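Local coordinates for ribokinase (Cryptococcus neoformans var. grubii serotype A, PDB 6CW5), which probably catalyses the ATP- and magnesium-dependent phosphorylation of D-ribose at O-5, giving D-ribose 5-phosphate and ADP, at residues A[31-34]-A[35-39]; A[170-173]-A[174-177]; A[209-212]-A[213-216]. All coordinates share one frame; numbering follows the deposited sequence.

Contact 1: A[31-34]-A[35-39]; sequences HIVR and PGETI
A type II beta turn from Arg34 to Glu37 brings the side chain of Glu37 back onto His31 and Arg34. The turn lies in the loop that joins strands 22-29 and 43-49 of the four-stranded sheet, probably the small sheet that forms the lid in ribokinases. Its closing bond runs from Glu37 N to Arg34 O, 3.0 Å. Gly36 sits in the turn with a positive phi (86°), which suits glycine at this position of a type II turn.

The Glu37 carboxylate is the hub. Its CG lies anti to the backbone N (chi1 -179°) and the chain stays extended, which carries the carboxylate across the turn. Arg34 takes it side-on in a two-nitrogen salt bridge. Arg34 NE meets Glu37 OE1 at 2.9 Å, and Arg34 NH2 meets Glu37 OE2 at 2.6 Å. Both nitrogens come from above the carboxylate plane, and the two planes are 61° apart. Arg34 N also gives its hydrogen to Glu37 OE1, at 3.0 Å. From the other face of the carboxylate, His31 NE2 reaches Glu37 OE2 at 2.9 Å. This bond lies in the imidazole plane.

Ile39 CD1 sits over one face of the His31 ring, offset toward the NE2-CE1 side and 3.7 Å from the centroid, in a CH-pi contact. Ile39 CG2 packs on Val33 CG2 at 3.7 Å. Outside the turn, Val33 N bonds to Gln107 OE1, which ties the loop to strand 102-109.

Each carboxylate oxygen therefore accepts two good hydrogen bonds, which fixes the rotation of the group. The nearby carboxylate would be expected to stabilise a protonated His31, and the arginine to keep Glu37 ionised.

Contact 2: A[170-173]-A[174-177]; sequences FNPS and PMLT
The Phe170 ring meets Leu176 at its edge: Phe170 CZ lies 3.8 Å from Leu176 CD1, near the ring plane. Over the centre of one face sits the backbone N of Pro172, 4.1 Å above the plane of the Phe170 ring. The ring also stacks with Phe184.

Leu176 approaches Phe170 from the opposite direction. The same CD1 of Leu176 touches Pro172 CB, again at 3.8 Å, so one methyl bridges the phenyl edge and the proline ring. Met175 lies beside Pro172 and points the same way. Its chain bends at chi2 (49°) and chi3 (59°), which folds Met175 CE back to 3.9 Å from Pro172 CG.

Pro172 is the centre of an inverse gamma turn, and a cis peptide joins Ser173 to Pro174. Together they bend the chain between strand 167-170 and helix 178-183, where Thr177 is the N-cap. Met175 CA makes a CA-H...O contact with Pro172 O at 3.5 Å. Ser173 touches Lys51 and Pro174 touches Glu146, two predicted substrate-binding residues. Pro174 O accepts from Asn145 ND2.

No hydrogen bond joins 170-173 to 174-177. The bend is set by the gamma turn, the cis proline and apolar contacts.

Contact 3: A[209-212]-A[213-216]; sequences SANP and GEAK
Asn211 and Gly213 meet in the tight part of this contact. Gly213 N gives a hydrogen bond to Asn211 OD1 at 3.0 Å, with the donor above the plane of the side-chain carbonyl. The bond is bent, at 137° on the hydrogen. Asn211 CG stands anti to the backbone N (chi1 -171°), and this turns the amide forward along the chain to meet Gly213. Gly213 CA lies 3.5 Å from Asn211 OD1.

The main-chain carbonyl of Asn211 has a different partner. Asn211 O accepts from Glu214 N at 2.9 Å, and this bond is nearly straight (167°). Asn211 thus uses both its oxygens to hold the next turn of chain. The bond from Asn211 OD1 to the amide two residues on makes an Asx turn, with Pro212 in its middle, at the start of a short 3-10 segment. That segment, Pro212 to Glu214, lies in the connection between helices 196-205 and 220-233. One residue on, Ala215 N reaches Pro212 O at 3.3 Å. It approaches steeply, far above the carbonyl plane. Ala215 CB lies 3.7 Å from Pro212 O.

Pro212 is the buried residue. Its side chain packs on Leu199 and Leu203 of helix 196-205, while Ala215 rests on Leu220 and Lys223 of helix 220-233. Pro212 in the 3-10 turn touches one helix, and Ala215 just after it touches the next. The side chains of Pro212 and Leu247, a predicted ATP-binding residue, are about 6 Å apart.

The solvent side is looser. Glu214 is exposed and its chain bends at chi2. Glu214 CG passes 3.6 Å from Asn211 ND2, but the carboxylate stays too far from that amide nitrogen for a hydrogen bond.

The three contacts follow one another along the chain and do not touch. Contact 2 lies nearest the middle, its centre about 9 Å from the centre of the chain, and is partly buried. Contacts 1 and 3 are on the surface. Contact 1 is in a loop between two strands of the four-stranded sheet, probably the lid, whereas contact 2 leaves a strand of the large mixed sheet and contact 3 links two helices. Contacts 2 and 3 both border helix 196-205, with about 10 Å between their nearest atoms. Chemistry changes with place. Charged groups dominate contact 1, apolar packing fills contact 2, and contact 3 relies on main-chain and amide hydrogen bonds.

Contact 1: A[31-34]-A[35-39]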
loop_
_atom_site.group_PDB
_atom_site.type_symbol
_atom_site.label_atom_id
_atom_site.label_comp_id
_atom_site.label_asym_id
_atom_site.label_seq_id
_atom_site.Cartn_x
_atom_site.Cartn_y
_atom_site.Cartn_z
ATOM N N HIS A 31 -4.711 11.163 36.321
ATOM C CA HIS A 31 -3.377 10.828 35.834
ATOM C C HIS A 31 -3.555 9.705 34.840
ATOM O O HIS A 31 -4.619 9.082 34.782
ATOM C CB HIS A 31 -2.449 10.386 36.973
ATOM C CG HIS A 31 -2.989 9.228 37.751
ATOM N ND1 HIS A 31 -3.667 9.382 38.943
ATOM C CD2 HIS A 31 -2.975 7.899 37.492
ATOM C CE1 HIS A 31 -4.037 8.196 39.391
ATOM N NE2 HIS A 31 -3.634 7.281 38.523
ATOM N N ILE A 32 -2.512 9.465 34.042
ATOM C CA ILE A 32 -2.551 8.384 33.061
ATOM C C ILE A 32 -2.579 7.046 33.789
ATOM O O ILE A 32 -1.821 6.831 34.742
ATOM C CB ILE A 32 -1.339 8.490 32.125
ATOM C CG1 ILE A 32 -1.347 9.851 31.415
ATOM C CG2 ILE A 32 -1.323 7.317 31.124
ATOM C CD1 ILE A 32 -2.531 10.044 30.465
ATOM N N VAL A 33 -3.452 6.128 33.350
ATOM C CA VAL A 33 -3.589 4.880 34.099
ATOM C C VAL A 33 -2.316 4.052 33.946
ATOM O O VAL A 33 -1.717 3.982 32.863
ATOM C CB VAL A 33 -4.847 4.090 33.677
ATOM C CG1 VAL A 33 -4.722 3.560 32.242
ATOM C CG2 VAL A 33 -5.125 2.952 34.686
ATOM N N ARG A 34 -1.892 3.440 35.039
ATOM C CA ARG A 34 -0.665 2.663 35.114
ATOM C C ARG A 34 -0.963 1.175 34.983
ATOM O O ARG A 34 -2.096 0.738 35.204
ATOM C CB ARG A 34 0.030 2.957 36.450
ATOM C CG ARG A 34 0.343 4.444 36.623
ATOM C CD ARG A 34 0.550 4.826 38.069
ATOM N NE ARG A 34 -0.708 4.893 38.806
ATOM C CZ ARG A 34 -0.786 5.066 40.118
ATOM N NH1 ARG A 34 0.326 5.182 40.834
ATOM N NH2 ARG A 34 -1.968 5.118 40.714
ATOM N N PRO A 35 0.025 0.365 34.606
ATOM C CA PRO A 35 -0.202 -1.081 34.499
ATOM C C PRO A 35 -0.813 -1.675 35.758
ATOM O O PRO A 35 -0.357 -1.427 36.885
ATOM C CB PRO A 35 1.203 -1.633 34.233
ATOM C CG PRO A 35 1.885 -0.533 33.526
ATOM C CD PRO A 35 1.378 0.736 34.160
ATOM N N GLY A 36 -1.892 -2.440 35.574
ATOM C CA GLY A 36 -2.545 -3.090 36.678
ATOM C C GLY A 36 -3.578 -2.243 37.398
ATOM O O GLY A 36 -4.274 -2.759 38.271
ATOM N N GLU A 37 -3.709 -0.968 37.046
ATOM C CA GLU A 37 -4.576 -0.060 37.780
ATOM C C GLU A 37 -5.962 0.005 37.142
ATOM O O GLU A 37 -6.099 -0.115 35.924
ATOM C CB GLU A 37 -3.943 1.329 37.813
ATOM C CG GLU A 37 -4.726 2.390 38.565
ATOM C CD GLU A 37 -3.989 3.718 38.564
ATOM O OE1 GLU A 37 -3.155 3.937 37.674
ATOM O OE2 GLU A 37 -4.220 4.546 39.454
ATOM N N THR A 38 -6.989 0.195 37.973
ATOM C CA THR A 38 -8.333 0.553 37.506
ATOM C C THR A 38 -8.656 1.937 38.048
ATOM O O THR A 38 -8.522 2.178 39.256
ATOM C CB THR A 38 -9.401 -0.441 37.982
ATOM O OG1 THR A 38 -9.181 -1.721 37.365
ATOM C CG2 THR A 38 -10.824 0.069 37.572
ATOM N N ILE A 39 -9.064 2.850 37.166
ATOM C CA ILE A 39 -9.305 4.232 37.566
ATOM C C ILE A 39 -10.561 4.725 36.859
ATOM O O ILE A 39 -10.868 4.303 35.745
ATOM C CB ILE A 39 -8.085 5.118 37.228
ATOM C CG1 ILE A 39 -8.227 6.515 37.804
ATOM C CG2 ILE A 39 -7.896 5.231 35.714
ATOM C CD1 ILE A 39 -6.945 7.284 37.673
#

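Contact 2: A[170-173]-A[174-177]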
loop_
_atom_site.group_PDB
_atom_site.type_symbol
_atom_site.label_atom_id
_atom_site.label_comp_id
_atom_site.label_asym_id
_atom_site.label_seq_id
_atom_site.Cartn_x
_atom_site.Cartn_y
_atom_site.Cartn_z
ATOM N N PHE A 170 4.877 15.532 5.043
ATOM C CA PHE A 170 4.670 14.295 5.796
ATOM C C PHE A 170 4.863 14.555 7.279
ATOM O O PHE A 170 5.823 15.223 7.671
ATOM C CB PHE A 170 5.656 13.256 5.302
ATOM C CG PHE A 170 5.675 11.957 6.078
ATOM C CD1 PHE A 170 4.520 11.213 6.275
ATOM C CD2 PHE A 170 6.896 11.423 6.499
ATOM C CE1 PHE A 170 4.568 9.988 6.925
ATOM C CE2 PHE A 170 6.944 10.217 7.170
ATOM C CZ PHE A 170 5.779 9.479 7.364
ATOM N N ASN A 171 3.956 14.022 8.098
ATOM C CA ASN A 171 4.043 14.107 9.556
ATOM C C ASN A 171 4.042 12.667 10.072
ATOM O O ASN A 171 3.007 11.975 9.984
ATOM C CB ASN A 171 2.850 14.926 10.061
ATOM C CG ASN A 171 2.736 15.009 11.581
ATOM O OD1 ASN A 171 1.618 14.970 12.113
ATOM N ND2 ASN A 171 3.859 15.190 12.279
ATOM N N PRO A 172 5.168 12.137 10.552
ATOM C CA PRO A 172 5.200 10.683 10.878
ATOM C C PRO A 172 4.545 10.352 12.211
ATOM O O PRO A 172 5.199 10.082 13.231
ATOM C CB PRO A 172 6.694 10.369 10.894
ATOM C CG PRO A 172 7.352 11.731 11.338
ATOM C CD PRO A 172 6.484 12.802 10.714
ATOM N N SER A 173 3.212 10.376 12.208
ATOM C CA SER A 173 2.431 10.180 13.435
ATOM C C SER A 173 1.310 9.187 13.160
ATOM O O SER A 173 0.464 9.445 12.287
ATOM C CB SER A 173 1.845 11.501 13.936
ATOM O OG SER A 173 1.013 11.248 15.070
ATOM N N PRO A 174 1.218 8.084 13.903
ATOM C CA PRO A 174 2.178 7.650 14.944
ATOM C C PRO A 174 3.521 7.292 14.337
ATOM O O PRO A 174 3.575 7.108 13.141
ATOM C CB PRO A 174 1.514 6.408 15.533
ATOM C CG PRO A 174 0.578 5.907 14.404
ATOM C CD PRO A 174 0.068 7.171 13.779
ATOM N N MET A 175 4.581 7.192 15.144
ATOM C CA MET A 175 5.914 6.989 14.588
ATOM C C MET A 175 6.027 5.635 13.883
ATOM O O MET A 175 5.445 4.626 14.316
ATOM C CB MET A 175 6.965 7.112 15.714
ATOM C CG MET A 175 8.434 7.013 15.250
ATOM S SD MET A 175 8.869 8.030 13.867
ATOM C CE MET A 175 8.478 9.680 14.510
ATOM N N LEU A 176 6.762 5.634 12.770
ATOM C CA LEU A 176 7.089 4.449 11.990
ATOM C C LEU A 176 8.146 3.636 12.731
ATOM O O LEU A 176 8.858 4.162 13.591
ATOM C CB LEU A 176 7.619 4.856 10.592
ATOM C CG LEU A 176 6.559 5.386 9.596
ATOM C CD1 LEU A 176 5.985 6.727 10.048
ATOM C CD2 LEU A 176 7.193 5.554 8.201
ATOM N N THR A 177 8.255 2.336 12.395
ATOM C CA THR A 177 9.320 1.529 12.976
ATOM C C THR A 177 10.663 2.007 12.430
ATOM O O THR A 177 10.727 2.629 11.361
ATOM C CB THR A 177 9.140 0.033 12.683
ATOM O OG1 THR A 177 9.447 -0.238 11.302
ATOM C CG2 THR A 177 7.711 -0.418 12.957
#

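Contact 3: A[209-212]-A[213-216]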
loop_
_atom_site.group_PDB
_atom_site.type_symbol
_atom_site.label_atom_id
_atom_site.label_comp_id
_atom_site.label_asym_id
_atom_site.label_seq_id
_atom_site.Cartn_x
_atom_site.Cartn_y
_atom_site.Cartn_z
ATOM N N SER A 209 23.626 9.190 17.575
ATOM C CA SER A 209 23.378 9.256 19.009
ATOM C C SER A 209 22.697 10.556 19.431
ATOM O O SER A 209 22.337 10.693 20.607
ATOM C CB SER A 209 24.681 9.090 19.790
ATOM O OG SER A 209 25.565 10.111 19.395
ATOM N N ALA A 210 22.515 11.508 18.513
ATOM C CA ALA A 210 21.764 12.713 18.846
ATOM C C ALA A 210 20.319 12.339 19.143
ATOM O O ALA A 210 19.732 11.494 18.462
ATOM C CB ALA A 210 21.820 13.724 17.703
ATOM N N ASN A 211 19.758 12.927 20.200
ATOM C CA ASN A 211 18.328 12.777 20.482
ATOM C C ASN A 211 17.788 14.070 21.065
ATOM O O ASN A 211 17.699 14.233 22.285
ATOM C CB ASN A 211 18.033 11.602 21.410
ATOM C CG ASN A 211 16.535 11.324 21.518
ATOM O OD1 ASN A 211 15.715 12.057 20.951
ATOM N ND2 ASN A 211 16.175 10.274 22.240
ATOM N N PRO A 212 17.369 15.006 20.213
ATOM C CA PRO A 212 16.822 16.267 20.739
ATOM C C PRO A 212 15.598 16.055 21.607
ATOM O O PRO A 212 15.242 16.953 22.380
ATOM C CB PRO A 212 16.499 17.076 19.470
ATOM C CG PRO A 212 17.274 16.410 18.364
ATOM C CD PRO A 212 17.324 14.953 18.745
ATOM N N GLY A 213 14.964 14.883 21.545
ATOM C CA GLY A 213 13.845 14.649 22.439
ATOM C C GLY A 213 14.217 14.583 23.906
ATOM O O GLY A 213 13.317 14.592 24.755
ATOM N N GLU A 214 15.514 14.519 24.222
ATOM C CA GLU A 214 15.988 14.443 25.598
ATOM C C GLU A 214 16.671 15.718 26.071
ATOM O O GLU A 214 17.033 15.808 27.250
ATOM C CB GLU A 214 16.948 13.263 25.768
ATOM C CG GLU A 214 16.328 11.917 25.489
ATOM C CD GLU A 214 15.068 11.693 26.288
ATOM O OE1 GLU A 214 15.147 11.678 27.535
ATOM O OE2 GLU A 214 13.995 11.546 25.663
ATOM N N ALA A 215 16.851 16.701 25.195
ATOM C CA ALA A 215 17.508 17.945 25.580
ATOM C C ALA A 215 16.702 18.693 26.646
ATOM O O ALA A 215 15.480 18.547 26.744
ATOM C CB ALA A 215 17.708 18.832 24.347
ATOM N N LYS A 216 17.403 19.496 27.454
ATOM C CA LYS A 216 16.738 20.421 28.364
ATOM C C LYS A 216 16.063 21.539 27.579
ATOM O O LYS A 216 16.471 21.877 26.466
ATOM C CB LYS A 216 17.734 21.012 29.353
#